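Putative acetamidase/formamidase (Yersinia enterocolitica subsp. palearctica serotype O:3, PDB 5UBU) probably hydrolyses carbon-nitrogen bonds other than peptide bonds in linear amides, and binds sodium ions. Local coordinates at residues Lys155-Trp158 and His162-Pro165; Ala223-Gly228 and Gly232-Phe237. All blocks are in the same frame, centred on the assembly; numbering follows the deposited sequence.

Interaction 1. Residues Lys155-Trp158 and His162-Pro165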
ATOM      1  N   LYS B 155     -29.285 -19.197  14.886  1.00 56.10           N
ATOM      2  CA  LYS B 155     -27.918 -19.723  14.706  1.00 54.76           C
ATOM      3  C   LYS B 155     -27.526 -20.117  13.274  1.00 50.67           C
ATOM      4  O   LYS B 155     -28.378 -20.348  12.424  1.00 49.90           O
ATOM      5  CB  LYS B 155     -27.753 -20.963  15.605  1.00 58.08           C
ATOM      6  CG  LYS B 155     -27.944 -20.653  17.091  1.00 63.12           C
ATOM      7  CD  LYS B 155     -27.863 -21.814  18.039  1.00 67.80           C
ATOM      8  CE  LYS B 155     -28.018 -21.266  19.459  1.00 72.75           C
ATOM      9  NZ  LYS B 155     -28.042 -22.293  20.544  1.00 76.45           N
ATOM     10  N   VAL B 156     -26.212 -20.189  13.049  1.00 48.08           N
ATOM     11  CA  VAL B 156     -25.608 -20.582  11.767  1.00 46.05           C
ATOM     12  C   VAL B 156     -24.872 -21.889  12.057  1.00 46.12           C
ATOM     13  O   VAL B 156     -23.885 -21.900  12.788  1.00 47.64           O
ATOM     14  CB  VAL B 156     -24.636 -19.514  11.243  1.00 45.27           C
ATOM     15  CG1 VAL B 156     -24.010 -19.958   9.925  1.00 45.07           C
ATOM     16  CG2 VAL B 156     -25.354 -18.173  11.074  1.00 46.55           C
ATOM     17  N   TYR B 157     -25.361 -22.989  11.485  1.00 46.32           N
ATOM     18  CA  TYR B 157     -24.806 -24.323  11.745  1.00 46.41           C
ATOM     19  C   TYR B 157     -23.594 -24.656  10.885  1.00 46.34           C
ATOM     20  O   TYR B 157     -23.651 -25.533  10.020  1.00 47.98           O
ATOM     21  CB  TYR B 157     -25.918 -25.367  11.590  1.00 46.82           C
ATOM     22  CG  TYR B 157     -27.088 -25.067  12.496  1.00 47.73           C
ATOM     23  CD1 TYR B 157     -27.068 -25.437  13.840  1.00 48.70           C
ATOM     24  CD2 TYR B 157     -28.202 -24.380  12.023  1.00 48.27           C
ATOM     25  CE1 TYR B 157     -28.127 -25.142  14.682  1.00 50.26           C
ATOM     26  CE2 TYR B 157     -29.276 -24.091  12.856  1.00 50.13           C
ATOM     27  CZ  TYR B 157     -29.228 -24.474  14.184  1.00 51.07           C
ATOM     28  OH  TYR B 157     -30.277 -24.190  15.008  1.00 52.45           O
ATOM     29  N   TRP B 158     -22.488 -23.970  11.173  1.00 44.65           N
ATOM     30  CA  TRP B 158     -21.234 -24.130  10.433  1.00 44.72           C
ATOM     31  C   TRP B 158     -20.732 -25.571  10.380  1.00 46.46           C
ATOM     32  O   TRP B 158     -20.337 -26.050   9.321  1.00 45.96           O
ATOM     33  CB  TRP B 158     -20.138 -23.226  11.019  1.00 43.77           C
ATOM     34  CG  TRP B 158     -18.884 -23.258  10.227  1.00 43.37           C
ATOM     35  CD1 TRP B 158     -17.787 -24.040  10.445  1.00 44.40           C
ATOM     36  CD2 TRP B 158     -18.614 -22.499   9.051  1.00 43.18           C
ATOM     37  NE1 TRP B 158     -16.840 -23.799   9.479  1.00 45.63           N
ATOM     38  CE2 TRP B 158     -17.324 -22.853   8.612  1.00 45.11           C
ATOM     39  CE3 TRP B 158     -19.337 -21.546   8.324  1.00 42.48           C
ATOM     40  CZ2 TRP B 158     -16.742 -22.288   7.479  1.00 46.54           C
ATOM     41  CZ3 TRP B 158     -18.755 -20.976   7.206  1.00 43.75           C
ATOM     42  CH2 TRP B 158     -17.472 -21.351   6.793  1.00 46.05           C
ATOM     43  N   HIS B 162     -18.560 -26.137  15.418  1.00 50.48           N
ATOM     44  CA  HIS B 162     -18.917 -24.713  15.554  1.00 50.16           C
ATOM     45  C   HIS B 162     -20.320 -24.332  15.113  1.00 49.73           C
ATOM     46  O   HIS B 162     -20.718 -24.592  13.980  1.00 48.37           O
ATOM     47  CB  HIS B 162     -17.925 -23.837  14.782  1.00 49.29           C
ATOM     48  CG  HIS B 162     -16.509 -24.008  15.220  1.00 50.54           C
ATOM     49  ND1 HIS B 162     -15.594 -24.755  14.509  1.00 51.57           N
ATOM     50  CD2 HIS B 162     -15.860 -23.566  16.322  1.00 52.66           C
ATOM     51  CE1 HIS B 162     -14.434 -24.740  15.139  1.00 53.40           C
ATOM     52  NE2 HIS B 162     -14.571 -24.030  16.246  1.00 54.84           N
ATOM     53  N   THR B 163     -21.055 -23.721  16.042  1.00 50.95           N
ATOM     54  CA  THR B 163     -22.398 -23.216  15.797  1.00 50.95           C
ATOM     55  C   THR B 163     -22.237 -21.738  16.090  1.00 50.54           C
ATOM     56  O   THR B 163     -21.949 -21.359  17.222  1.00 51.12           O
ATOM     57  CB  THR B 163     -23.447 -23.867  16.714  1.00 53.08           C
ATOM     58  OG1 THR B 163     -23.497 -25.269  16.445  1.00 52.90           O
ATOM     59  CG2 THR B 163     -24.830 -23.276  16.446  1.00 54.22           C
ATOM     60  N   LEU B 164     -22.379 -20.912  15.062  1.00 49.77           N
ATOM     61  CA  LEU B 164     -22.194 -19.468  15.205  1.00 50.14           C
ATOM     62  C   LEU B 164     -23.512 -18.732  15.422  1.00 50.66           C
ATOM     63  O   LEU B 164     -24.557 -19.173  14.922  1.00 51.03           O
ATOM     64  CB  LEU B 164     -21.535 -18.911  13.949  1.00 48.90           C
ATOM     65  CG  LEU B 164     -20.281 -19.631  13.474  1.00 50.35           C
ATOM     66  CD1 LEU B 164     -19.788 -18.977  12.189  1.00 51.32           C
ATOM     67  CD2 LEU B 164     -19.226 -19.634  14.582  1.00 51.00           C
ATOM     68  N   PRO B 165     -23.479 -17.614  16.177  1.00 50.24           N
ATOM     69  CA  PRO B 165     -24.719 -16.863  16.347  1.00 51.19           C
ATOM     70  C   PRO B 165     -25.126 -16.183  15.041  1.00 50.11           C
ATOM     71  O   PRO B 165     -24.278 -15.853  14.214  1.00 50.34           O
ATOM     72  CB  PRO B 165     -24.365 -15.805  17.402  1.00 53.02           C
ATOM     73  CG  PRO B 165     -23.148 -16.315  18.080  1.00 53.51           C
ATOM     74  CD  PRO B 165     -22.404 -17.101  17.043  1.00 50.99           C
TER
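The side chains of Val-156 and Leu-164 lie on one face of a two-stranded antiparallel pairing, with Val-156 CB 4.2 Å from Leu-164 CB, while Lys-155 and Tyr-157 both reach Thr-163. There the methyl CG2 of Thr-163 does the touching: Lys-155 crosses it, Lys-155 CD lying 3.7 Å from Thr-163 CG2, and the Tyr-157 ring, running alongside and pointing the same way, brings CD1 to 4.1 Å from Thr-163 CG2. With Thr-163 CG2 opposite the backbone N (chi1 -63° for OG1), the methyl is the branch offered to both neighbours. These residues form a beta hairpin, strands 155-157 and 164-165, at the edge of a four-stranded antiparallel sheet within this chain. Val-156 and Leu-164 are its hydrogen-bonded pair: Val-156 N reaches Leu-164 O at 2.7 Å and Leu-164 N reaches Val-156 O at 2.9 Å. Tyr-157 is the centre of an inverse gamma turn, whose bond from Trp-158 N to Val-156 O is weak. Trp-158 CB comes to 3.3 Å from His-162 O, yet the indole leads away, its NE1 bonded to Asp-298 of the second subunit. The imidazole of His-162 likewise departs, and NE2 bonds Leu-329 O of that subunit. Tyr-157 OH is held by Asp-152.

Interaction 2. Residues Ala223-Gly228 and Gly232-Phe237. With NA (sodium ion), chain G.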
ATOM      1  N   ALA B 223     -25.252 -13.773   6.895  1.00 46.20           N
ATOM      2  CA  ALA B 223     -25.766 -14.329   8.154  1.00 46.84           C
ATOM      3  C   ALA B 223     -24.792 -14.038   9.292  1.00 46.46           C
ATOM      4  O   ALA B 223     -25.165 -14.067  10.456  1.00 46.89           O
ATOM      5  CB  ALA B 223     -25.997 -15.826   8.025  1.00 48.04           C
ATOM      6  N   CYS B 224     -23.540 -13.779   8.923  1.00 45.68           N
ATOM      7  CA  CYS B 224     -22.465 -13.457   9.861  1.00 45.44           C
ATOM      8  C   CYS B 224     -21.252 -13.073   9.033  1.00 44.57           C
ATOM      9  O   CYS B 224     -21.240 -13.332   7.835  1.00 44.34           O
ATOM     10  CB  CYS B 224     -22.142 -14.669  10.744  1.00 46.63           C
ATOM     11  SG  CYS B 224     -21.835 -16.192   9.810  1.00 47.35           S
ATOM     12  N   GLN B 225     -20.250 -12.446   9.650  1.00 44.12           N
ATOM     13  CA  GLN B 225     -19.016 -12.074   8.943  1.00 43.23           C
ATOM     14  C   GLN B 225     -17.904 -11.660   9.889  1.00 43.05           C
ATOM     15  O   GLN B 225     -18.138 -10.929  10.854  1.00 42.85           O
ATOM     16  CB  GLN B 225     -19.237 -10.921   7.952  1.00 42.40           C
ATOM     17  CG  GLN B 225     -17.986 -10.512   7.167  1.00 41.82           C
ATOM     18  CD  GLN B 225     -18.160  -9.238   6.388  1.00 40.95           C
ATOM     19  OE1 GLN B 225     -19.110  -9.081   5.626  1.00 41.03           O
ATOM     20  NE2 GLN B 225     -17.222  -8.327   6.556  1.00 40.40           N
ATOM     21  N   GLY B 226     -16.688 -12.098   9.564  1.00 42.85           N
ATOM     22  CA  GLY B 226     -15.518 -11.741  10.341  1.00 42.97           C
ATOM     23  C   GLY B 226     -14.944 -10.416   9.846  1.00 42.31           C
ATOM     24  O   GLY B 226     -15.273  -9.943   8.746  1.00 41.80           O
ATOM     25  N   ASP B 227     -14.096  -9.803  10.669  1.00 42.33           N
ATOM     26  CA  ASP B 227     -13.464  -8.546  10.311  1.00 41.72           C
ATOM     27  C   ASP B 227     -12.499  -8.838   9.168  1.00 41.45           C
ATOM     28  O   ASP B 227     -11.567  -9.630   9.316  1.00 41.62           O
ATOM     29  CB  ASP B 227     -12.721  -7.943  11.510  1.00 42.04           C
ATOM     30  CG  ASP B 227     -13.650  -7.574  12.664  1.00 42.64           C
ATOM     31  OD1 ASP B 227     -14.893  -7.601  12.492  1.00 43.01           O
ATOM     32  OD2 ASP B 227     -13.131  -7.236  13.754  1.00 43.02           O
ATOM     33  N   GLY B 228     -12.759  -8.217   8.022  1.00 41.15           N
ATOM     34  CA  GLY B 228     -11.952  -8.402   6.827  1.00 41.27           C
ATOM     35  C   GLY B 228     -12.545  -9.356   5.797  1.00 41.89           C
ATOM     36  O   GLY B 228     -12.155  -9.297   4.633  1.00 41.70           O
ATOM     37  N   GLY B 232     -12.880 -14.182   1.254  1.00 42.55           N
ATOM     38  CA  GLY B 232     -13.534 -13.595   0.085  1.00 42.07           C
ATOM     39  C   GLY B 232     -15.034 -13.501   0.253  1.00 42.20           C
ATOM     40  O   GLY B 232     -15.667 -12.587  -0.295  1.00 41.88           O
ATOM     41  N   THR B 233     -15.609 -14.447   1.003  1.00 43.01           N
ATOM     42  CA  THR B 233     -17.054 -14.470   1.242  1.00 43.36           C
ATOM     43  C   THR B 233     -17.404 -14.739   2.699  1.00 43.70           C
ATOM     44  O   THR B 233     -16.651 -15.366   3.435  1.00 43.89           O
ATOM     45  CB  THR B 233     -17.761 -15.579   0.409  1.00 44.23           C
ATOM     46  OG1 THR B 233     -17.417 -16.876   0.910  1.00 45.09           O
ATOM     47  CG2 THR B 233     -17.397 -15.495  -1.064  1.00 44.15           C
ATOM     48  N   ALA B 234     -18.575 -14.260   3.087  1.00 43.93           N
ATOM     49  CA  ALA B 234     -19.112 -14.467   4.416  1.00 44.69           C
ATOM     50  C   ALA B 234     -20.103 -15.612   4.222  1.00 46.08           C
ATOM     51  O   ALA B 234     -19.908 -16.436   3.327  1.00 46.74           O
ATOM     52  CB  ALA B 234     -19.817 -13.210   4.884  1.00 44.13           C
ATOM     53  N   VAL B 235     -21.121 -15.707   5.075  1.00 46.92           N
ATOM     54  CA  VAL B 235     -22.160 -16.722   4.890  1.00 48.18           C
ATOM     55  C   VAL B 235     -23.230 -15.977   4.093  1.00 47.95           C
ATOM     56  O   VAL B 235     -24.062 -15.279   4.653  1.00 47.57           O
ATOM     57  CB  VAL B 235     -22.694 -17.311   6.216  1.00 49.09           C
ATOM     58  CG1 VAL B 235     -23.910 -18.195   5.963  1.00 50.05           C
ATOM     59  CG2 VAL B 235     -21.592 -18.099   6.921  1.00 49.64           C
ATOM     60  N   GLU B 236     -23.161 -16.125   2.771  1.00 48.38           N
ATOM     61  CA  GLU B 236     -24.067 -15.465   1.839  1.00 48.73           C
ATOM     62  C   GLU B 236     -25.442 -16.130   1.838  1.00 49.38           C
ATOM     63  O   GLU B 236     -25.533 -17.364   1.719  1.00 50.47           O
ATOM     64  CB  GLU B 236     -23.501 -15.580   0.421  1.00 49.75           C
ATOM     65  CG  GLU B 236     -22.037 -15.192   0.250  1.00 50.00           C
ATOM     66  CD  GLU B 236     -21.747 -13.743   0.561  1.00 49.93           C
ATOM     67  OE1 GLU B 236     -20.556 -13.431   0.807  1.00 51.73           O
ATOM     68  OE2 GLU B 236     -22.688 -12.918   0.560  1.00 51.15           O
ATOM     69  N   PHE B 237     -26.513 -15.337   1.932  1.00 48.70           N
ATOM     70  CA  PHE B 237     -27.865 -15.916   1.927  1.00 49.21           C
ATOM     71  C   PHE B 237     -28.930 -14.962   1.372  1.00 48.49           C
ATOM     72  O   PHE B 237     -28.719 -13.757   1.268  1.00 46.98           O
ATOM     73  CB  PHE B 237     -28.254 -16.429   3.336  1.00 49.79           C
ATOM     74  CG  PHE B 237     -28.703 -15.354   4.303  1.00 49.40           C
ATOM     75  CD1 PHE B 237     -27.862 -14.331   4.685  1.00 48.49           C
ATOM     76  CD2 PHE B 237     -29.958 -15.420   4.895  1.00 50.23           C
ATOM     77  CE1 PHE B 237     -28.284 -13.358   5.589  1.00 48.18           C
ATOM     78  CE2 PHE B 237     -30.371 -14.451   5.812  1.00 49.91           C
ATOM     79  CZ  PHE B 237     -29.526 -13.427   6.159  1.00 48.83           C
TER
HETATM   80 NA    NA G 401     -21.126 -11.319   0.326  1.00 22.46          NA
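Phe-237 has chi1 79°, which sets CG between its backbone N and carbonyl carbon and swings the ring across to Ala-223, whose CB lies over one face, 4.1 Å from Phe-237 CD1. Cys-224 SG comes to 3.5 Å from Val-235 CG2. The other branch of that valine, Val-235 CG1, packs against Ala-223 CB at 3.8 Å, so Val-235 is divided between two neighbouring residues. One backbone bond ties the segments, from Ala-223 N to Val-235 O at 3.0 Å, nearly straight at 168° and in the carbonyl plane. The chain here turns back on itself after strand 214-222, and the return limb, through strand 236-237, pairs antiparallel with that strand in a mixed sheet. Further along, Ala-234 CB sits 3.3 Å from Cys-224 O and also packs on Gln-225 CB. Glu-236 points its CB away from the first segment; a bend at chi2 (-63°) folds the carboxylate back, and both oxygens grip a sodium ion, OE1 and OE2 each at 2.2 Å. Asp-220 and His-222 also bind this ion. Glu-236 OE1 additionally accepts Ala-234 N at 3.1 Å, met from above the carboxylate plane, a further bond that together with the two metal bonds would limit the carboxylate's rotation. Gln-225 turns to other partners, NE2 bonding Asp-195 O and OE1 receiving His-169 NE2.

How the interactions relate
Interactions 1 and 2 follow one another along the chain, with centres 12 Å apart, and meet through apolar packing. Val-156 CG2 is 3.9 Å from Ala-223 CB and Trp-158 CZ3 is 4.1 Å from Val-235 CG2, while Leu-164 CD1 lies 4.2 Å from Cys-224 SG. The hairpin's apolar face thus rests on the side of interaction 2 formed by Ala-223, Cys-224 and Val-235. Interaction 2 carries a metal ligand, Glu-236, and its Gln-225 side chain is about 6 Å from another sodium ion; in interaction 1 the Trp-158 side chain stays about 12 Å from a sodium ion. Both contacts also touch the second subunit.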